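Local structure of DegV family protein (Thermus thermophilus, 2DT8) at residues L143-L146 against E147-R151; G203-K206 against A207-I211; Y73-A76 against L77-A80. The protein binds fatty acids such as palmitic acid and also carries a zinc ion. All coordinates share one frame; numbering follows the deposited sequence.

Contact 1: L143-L146 against E147-R151; sequences LAEL and ERLRR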
# COMPACT_ATOMS: atom_id res chain seq x y z
N LEU A 143 -14.92 6.86 9.81
CA LEU A 143 -15.12 6.88 8.36
C LEU A 143 -14.91 8.29 7.83
O LEU A 143 -14.43 8.47 6.71
CB LEU A 143 -16.53 6.39 7.98
CG LEU A 143 -16.80 4.89 8.20
CD1 LEU A 143 -18.27 4.59 7.98
CD2 LEU A 143 -15.94 4.07 7.25
N ALA A 144 -15.25 9.31 8.62
CA ALA A 144 -15.05 10.67 8.17
C ALA A 144 -13.56 10.97 8.06
O ALA A 144 -13.11 11.63 7.12
CB ALA A 144 -15.73 11.66 9.15
N GLU A 145 -12.79 10.49 9.04
CA GLU A 145 -11.35 10.69 9.02
C GLU A 145 -10.72 9.92 7.86
O GLU A 145 -9.81 10.43 7.19
CB GLU A 145 -10.73 10.24 10.35
CG GLU A 145 -9.20 10.22 10.37
CD GLU A 145 -8.54 11.59 10.35
OE1 GLU A 145 -9.22 12.60 10.10
OE2 GLU A 145 -7.30 11.65 10.57
N LEU A 146 -11.21 8.71 7.60
CA LEU A 146 -10.66 7.93 6.49
C LEU A 146 -10.91 8.63 5.16
O LEU A 146 -10.07 8.61 4.27
CB LEU A 146 -11.26 6.52 6.49
CG LEU A 146 -10.72 5.60 7.59
CD1 LEU A 146 -11.50 4.30 7.61
CD2 LEU A 146 -9.23 5.32 7.33
N GLU A 147 -12.08 9.26 5.03
CA GLU A 147 -12.38 9.98 3.80
C GLU A 147 -11.43 11.18 3.65
O GLU A 147 -10.98 11.49 2.54
CB GLU A 147 -13.85 10.42 3.79
CG GLU A 147 -14.28 11.28 2.60
CD GLU A 147 -14.13 10.61 1.23
OE1 GLU A 147 -13.90 9.39 1.17
OE2 GLU A 147 -14.26 11.33 0.22
N ARG A 148 -11.10 11.83 4.77
CA ARG A 148 -10.17 12.95 4.71
C ARG A 148 -8.82 12.46 4.21
O ARG A 148 -8.20 13.09 3.36
CB ARG A 148 -9.99 13.59 6.09
CG ARG A 148 -9.07 14.81 6.09
CD ARG A 148 -8.86 15.37 7.50
NE ARG A 148 -8.02 14.53 8.36
CZ ARG A 148 -6.69 14.56 8.39
NH1 ARG A 148 -6.02 15.40 7.61
NH2 ARG A 148 -6.04 13.76 9.23
N LEU A 149 -8.37 11.32 4.74
CA LEU A 149 -7.09 10.77 4.32
C LEU A 149 -7.11 10.34 2.85
O LEU A 149 -6.13 10.54 2.13
CB LEU A 149 -6.69 9.59 5.21
CG LEU A 149 -6.44 9.88 6.69
CD1 LEU A 149 -5.71 8.69 7.32
CD2 LEU A 149 -5.62 11.15 6.86
N ARG A 150 -8.21 9.74 2.41
CA ARG A 150 -8.28 9.34 1.01
C ARG A 150 -8.08 10.56 0.10
O ARG A 150 -7.35 10.51 -0.90
CB ARG A 150 -9.65 8.70 0.72
CG ARG A 150 -9.81 8.28 -0.75
CD ARG A 150 -11.26 7.94 -1.09
NE ARG A 150 -12.13 9.11 -1.14
CZ ARG A 150 -12.15 10.00 -2.13
NH1 ARG A 150 -11.32 9.88 -3.17
NH2 ARG A 150 -13.00 11.02 -2.10
N ARG A 151 -8.70 11.70 0.47
CA ARG A 151 -8.63 12.91 -0.34
C ARG A 151 -7.33 13.70 -0.22
O ARG A 151 -6.90 14.35 -1.17
CB ARG A 151 -9.79 13.84 0.03
CG ARG A 151 -11.17 13.28 -0.29
CD ARG A 151 -12.28 14.23 0.17
NE ARG A 151 -12.12 15.57 -0.40
CZ ARG A 151 -13.13 16.39 -0.69
NH1 ARG A 151 -14.39 15.98 -0.54
NH2 ARG A 151 -12.89 17.61 -1.14
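Leu143 to Arg151 form unbroken alpha-helix, the amides of Glu147, Arg148, Leu149 and Arg150 reaching back four residues to the carbonyl oxygens of Leu143, Ala144, Glu145 and Leu146. Glu145 and Arg148, three residues apart, lie side by side and join in a two-pronged salt bridge. Arg148 NE meets Glu145 OE1 at 2.9 Å in an almost straight bond (176°), and Arg148 NH2 meets Glu145 OE2 at 2.8 Å on its syn side. Both oxygens stay near the guanidinium plane, but the carboxylate is turned 39° against it, and NE approaches OE1 from above the carboxylate. With CG anti to the backbone N in both residues, it is the bends at chi2 of Glu145 and chi3 of Arg148 that bring the charged groups together. Leu149 CD2 covers part of one guanidinium face. Arg128 also bridges to Glu145 OE2, and Ser279 O accepts from Arg148 NH2; a methionine in place of Arg148 would probably leave the Glu145 carboxylate freer to turn, with Arg128 still at OE2, and cost Ser279 O this donor. Glu147 and Arg150 repeat the side-on grip, Arg150 NH2 lying 2.7 Å from Glu147 OE2. The buried Leu146 and Leu149 both pack on Met125 of helix 120-135, and Leu146 also touches Leu86. This is an amphipathic helix with i to i+3 salt bridges, laid against a neighbouring helix and a strand of the six-stranded sheet.

Contact 2: G203-K206 against A207-I211; sequences GEKK and AREEI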
# COMPACT_ATOMS: atom_id res chain seq x y z
N GLY A 203 19.39 10.23 -12.82
CA GLY A 203 20.04 9.71 -11.63
C GLY A 203 19.16 9.56 -10.38
O GLY A 203 18.19 10.26 -10.19
N GLU A 204 19.59 8.58 -9.56
CA GLU A 204 18.83 8.35 -8.35
C GLU A 204 18.71 9.55 -7.38
O GLU A 204 17.67 9.84 -6.80
CB GLU A 204 19.42 7.10 -7.57
CG GLU A 204 18.79 6.73 -6.23
CD GLU A 204 19.68 5.81 -5.42
OE1 GLU A 204 19.83 4.63 -5.81
OE2 GLU A 204 20.23 6.26 -4.39
N LYS A 205 19.86 10.24 -7.30
CA LYS A 205 19.87 11.44 -6.48
C LYS A 205 18.89 12.55 -6.85
O LYS A 205 18.19 13.10 -6.01
CB LYS A 205 21.32 12.10 -6.41
CG LYS A 205 21.45 13.33 -5.52
CD LYS A 205 22.90 13.76 -5.37
CE LYS A 205 23.03 14.97 -4.46
NZ LYS A 205 24.45 15.38 -4.23
N LYS A 206 18.90 12.85 -8.16
CA LYS A 206 18.00 13.88 -8.62
C LYS A 206 16.52 13.47 -8.44
O LYS A 206 15.62 14.25 -8.17
CB LYS A 206 18.26 14.40 -10.09
CG LYS A 206 19.47 15.31 -10.22
CD LYS A 206 19.70 15.78 -11.64
CE LYS A 206 20.92 16.67 -11.69
NZ LYS A 206 20.87 17.64 -10.56
N ALA A 207 16.36 12.14 -8.61
CA ALA A 207 15.04 11.59 -8.37
C ALA A 207 14.55 11.81 -6.93
O ALA A 207 13.41 12.20 -6.68
CB ALA A 207 15.00 10.06 -8.67
N ARG A 208 15.46 11.59 -5.99
CA ARG A 208 15.12 11.82 -4.60
C ARG A 208 14.84 13.31 -4.35
O ARG A 208 13.95 13.65 -3.56
CB ARG A 208 16.25 11.33 -3.69
CG ARG A 208 16.47 9.83 -3.77
CD ARG A 208 17.25 9.33 -2.56
NE ARG A 208 18.49 10.07 -2.37
CZ ARG A 208 19.61 9.85 -3.05
NH1 ARG A 208 19.65 8.89 -3.96
NH2 ARG A 208 20.69 10.59 -2.81
N GLU A 209 15.58 14.18 -5.02
CA GLU A 209 15.38 15.62 -4.86
C GLU A 209 13.99 16.04 -5.34
O GLU A 209 13.32 16.87 -4.74
CB GLU A 209 16.53 16.39 -5.53
CG GLU A 209 17.89 16.01 -4.94
CD GLU A 209 19.07 16.75 -5.55
OE1 GLU A 209 18.99 17.17 -6.72
OE2 GLU A 209 20.09 16.89 -4.85
N GLU A 210 13.62 15.42 -6.44
CA GLU A 210 12.32 15.70 -7.01
C GLU A 210 11.18 15.17 -6.15
O GLU A 210 10.20 15.86 -5.88
CB GLU A 210 12.10 15.02 -8.44
CG GLU A 210 10.68 14.98 -9.01
CD GLU A 210 10.02 16.35 -9.07
OE1 GLU A 210 10.72 17.35 -9.33
OE2 GLU A 210 8.78 16.42 -8.88
N ILE A 211 11.48 14.15 -5.41
CA ILE A 211 10.45 13.59 -4.56
C ILE A 211 10.33 14.48 -3.30
O ILE A 211 9.24 14.81 -2.83
CB ILE A 211 10.77 12.10 -4.02
CG1 ILE A 211 10.56 11.10 -5.16
CG2 ILE A 211 9.93 11.73 -2.80
CD1 ILE A 211 11.04 9.70 -4.84
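Glu204 and Arg208, one helical turn apart, form the salt bridge of this first turn of helix 204-219: Glu204 OE2 lies 2.7 Å from Arg208 NH1. The carboxylate and guanidinium planes stand 71° apart, and this is a single-nitrogen contact, unlike a side-on grip. Arg208 NE has a second partner, Glu244 OE1 on helix 236-247, in a salt bridge. The bend at chi3 (-53°) folds the arginine back along the helix, so that Lys205 CA sits over one face of its guanidinium, 3.4 Å above the plane, and Glu204 CG lies at the edge, 3.2 Å from Arg208 NH1. Among backbone bonds, Ala207, Arg208, Glu209 and Glu210 donate to the carbonyls of Gly203, Glu204, Lys205 and Lys206. Gly203 is the N-cap residue, with a positive phi (95°), and its carbonyl opens this regular i to i+4 series. Looser charge pairing follows on the solvent side, where Glu209 OE1 stays 4.3 Å from Lys206 NZ, beyond a salt bridge, and Glu209 OE2 touches the aliphatic Lys205 CE at 3.5 Å. Toward the protein, the buried Ala207 rests on Tyr273 and Ala201, and Arg208 on Ala240 and Leu241.

Contact 3: Y73-A76 against L77-A80; sequences YREA and LEEA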
# COMPACT_ATOMS: atom_id res chain seq x y z
N TYR A 73 -14.90 -12.44 8.35
CA TYR A 73 -15.96 -11.60 8.89
C TYR A 73 -16.78 -12.37 9.92
O TYR A 73 -17.10 -11.84 10.99
CB TYR A 73 -16.90 -11.09 7.78
CG TYR A 73 -16.28 -10.13 6.79
CD1 TYR A 73 -15.11 -9.43 7.09
CD2 TYR A 73 -16.88 -9.89 5.55
CE1 TYR A 73 -14.55 -8.52 6.19
CE2 TYR A 73 -16.34 -8.98 4.65
CZ TYR A 73 -15.18 -8.30 4.97
OH TYR A 73 -14.64 -7.41 4.07
N ARG A 74 -17.11 -13.60 9.67
CA ARG A 74 -17.93 -14.43 10.54
C ARG A 74 -17.24 -14.65 11.89
O ARG A 74 -17.86 -14.62 12.94
CB ARG A 74 -18.19 -15.79 9.87
CG ARG A 74 -18.96 -16.75 10.76
CD ARG A 74 -19.50 -17.96 9.99
NE ARG A 74 -18.47 -18.63 9.19
CZ ARG A 74 -18.31 -18.46 7.88
NH1 ARG A 74 -19.15 -17.69 7.19
NH2 ARG A 74 -17.31 -19.06 7.26
N GLU A 75 -15.91 -14.83 11.78
CA GLU A 75 -15.17 -15.10 12.99
C GLU A 75 -15.05 -13.82 13.85
O GLU A 75 -15.18 -13.83 15.07
CB GLU A 75 -13.74 -15.61 12.64
CG GLU A 75 -13.75 -17.04 12.13
CD GLU A 75 -12.41 -17.50 11.59
OE1 GLU A 75 -11.56 -16.63 11.27
OE2 GLU A 75 -12.20 -18.72 11.47
N ALA A 76 -14.88 -12.72 13.10
CA ALA A 76 -14.72 -11.45 13.79
C ALA A 76 -16.00 -11.02 14.50
O ALA A 76 -15.99 -10.50 15.63
CB ALA A 76 -14.35 -10.33 12.78
N LEU A 77 -17.12 -11.26 13.83
CA LEU A 77 -18.43 -10.92 14.37
C LEU A 77 -18.90 -11.79 15.52
O LEU A 77 -19.94 -11.53 16.12
CB LEU A 77 -19.47 -10.89 13.25
CG LEU A 77 -19.17 -9.74 12.29
CD1 LEU A 77 -20.03 -9.84 11.04
CD2 LEU A 77 -19.42 -8.41 13.01
N GLU A 78 -18.14 -12.83 15.84
CA GLU A 78 -18.47 -13.69 16.97
C GLU A 78 -18.21 -12.92 18.27
O GLU A 78 -18.78 -13.20 19.31
CB GLU A 78 -17.58 -14.93 16.98
CG GLU A 78 -18.02 -16.02 16.03
CD GLU A 78 -17.08 -17.20 16.04
OE1 GLU A 78 -16.47 -17.46 17.10
OE2 GLU A 78 -16.94 -17.86 14.99
N GLU A 79 -17.27 -11.97 18.13
CA GLU A 79 -16.97 -11.14 19.29
C GLU A 79 -16.93 -9.64 19.04
O GLU A 79 -16.29 -8.89 19.77
CB GLU A 79 -15.58 -11.52 19.76
CG GLU A 79 -15.40 -12.99 20.11
CD GLU A 79 -16.16 -13.40 21.37
OE1 GLU A 79 -16.48 -12.50 22.17
OE2 GLU A 79 -16.41 -14.61 21.55
N ALA A 80 -17.59 -9.26 17.94
CA ALA A 80 -17.66 -7.84 17.65
C ALA A 80 -19.04 -7.51 17.05
O ALA A 80 -19.73 -8.42 16.62
CB ALA A 80 -16.59 -7.45 16.61
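Leu77 N donates to Tyr73 O at 2.9 Å in a four-residue helical bond at the C-terminal end of helix 66-76. The bonds that follow span three residues: Glu78 N reaches Glu75 O at 3.2 Å, and Glu79 N reaches Ala76 O at the same distance. In both the donor stands well above the carbonyl plane, 68° out of it at Glu75, as expected where the chain winds more tightly. Ala76 to Glu79 form a type I beta turn, closed by the bond from Glu79 N. The polar end of Tyr73 points away from this turn and is held by a hydrogen bond from or to Ser85 OG on strand 82-87. Around these bonds the side chains pack against backbone oxygens. Leu77, its CG beside the backbone N (chi1 -67°), brings CG to 3.2 Å from Tyr73 O and CD1 alongside the same oxygen. Glu78, with the same first-torsion choice but extended beyond CG, puts CG 3.4 Å from Arg74 O, while its carboxylate stays distant from both the Arg74 guanidinium and the Glu75 carboxylate. Ala80 CB returns to the helix end, 3.3 Å from Ala76 O. Further out, Tyr73, Ala76 and Leu77 all rest on Val83, Ala76 and Ala80 on Thr4, and Tyr73 and Leu77 on Phe106. Arg74, which also touches Phe106, brings its side chain to about 6 Å from the bound zinc ion, which Glu67, near the start of the same helix, and Glu105 bind. The change from four-residue to three-residue bonding, ending in a type I turn, is a helix C-terminus winding down; here it carries the chain from helix 66-76 into strand 82-87, a strand paired in parallel with 3-8.

Overall arrangement
The three contacts follow one another along the chain as contact 3, contact 1 and contact 2, and none touches another. Contacts 1 and 3 are the nearer neighbours, their centres 25 Å apart and their nearest atoms about 12 Å; both are tied to the six-stranded sheet through strand 82-87. Contact 2, its centre 30 Å from that of contact 1, packs on strand 273-279 of the four-stranded sheet, and this strand's Ser279 O accepts from Arg148. Contacts 2 and 3 stand on opposite sides of the chain's centre, 46 Å between centres. The zinc ion is close to contact 3 alone, whereas the bound palmitic acid is about 14 Å from the side chain of Arg208 in contact 2.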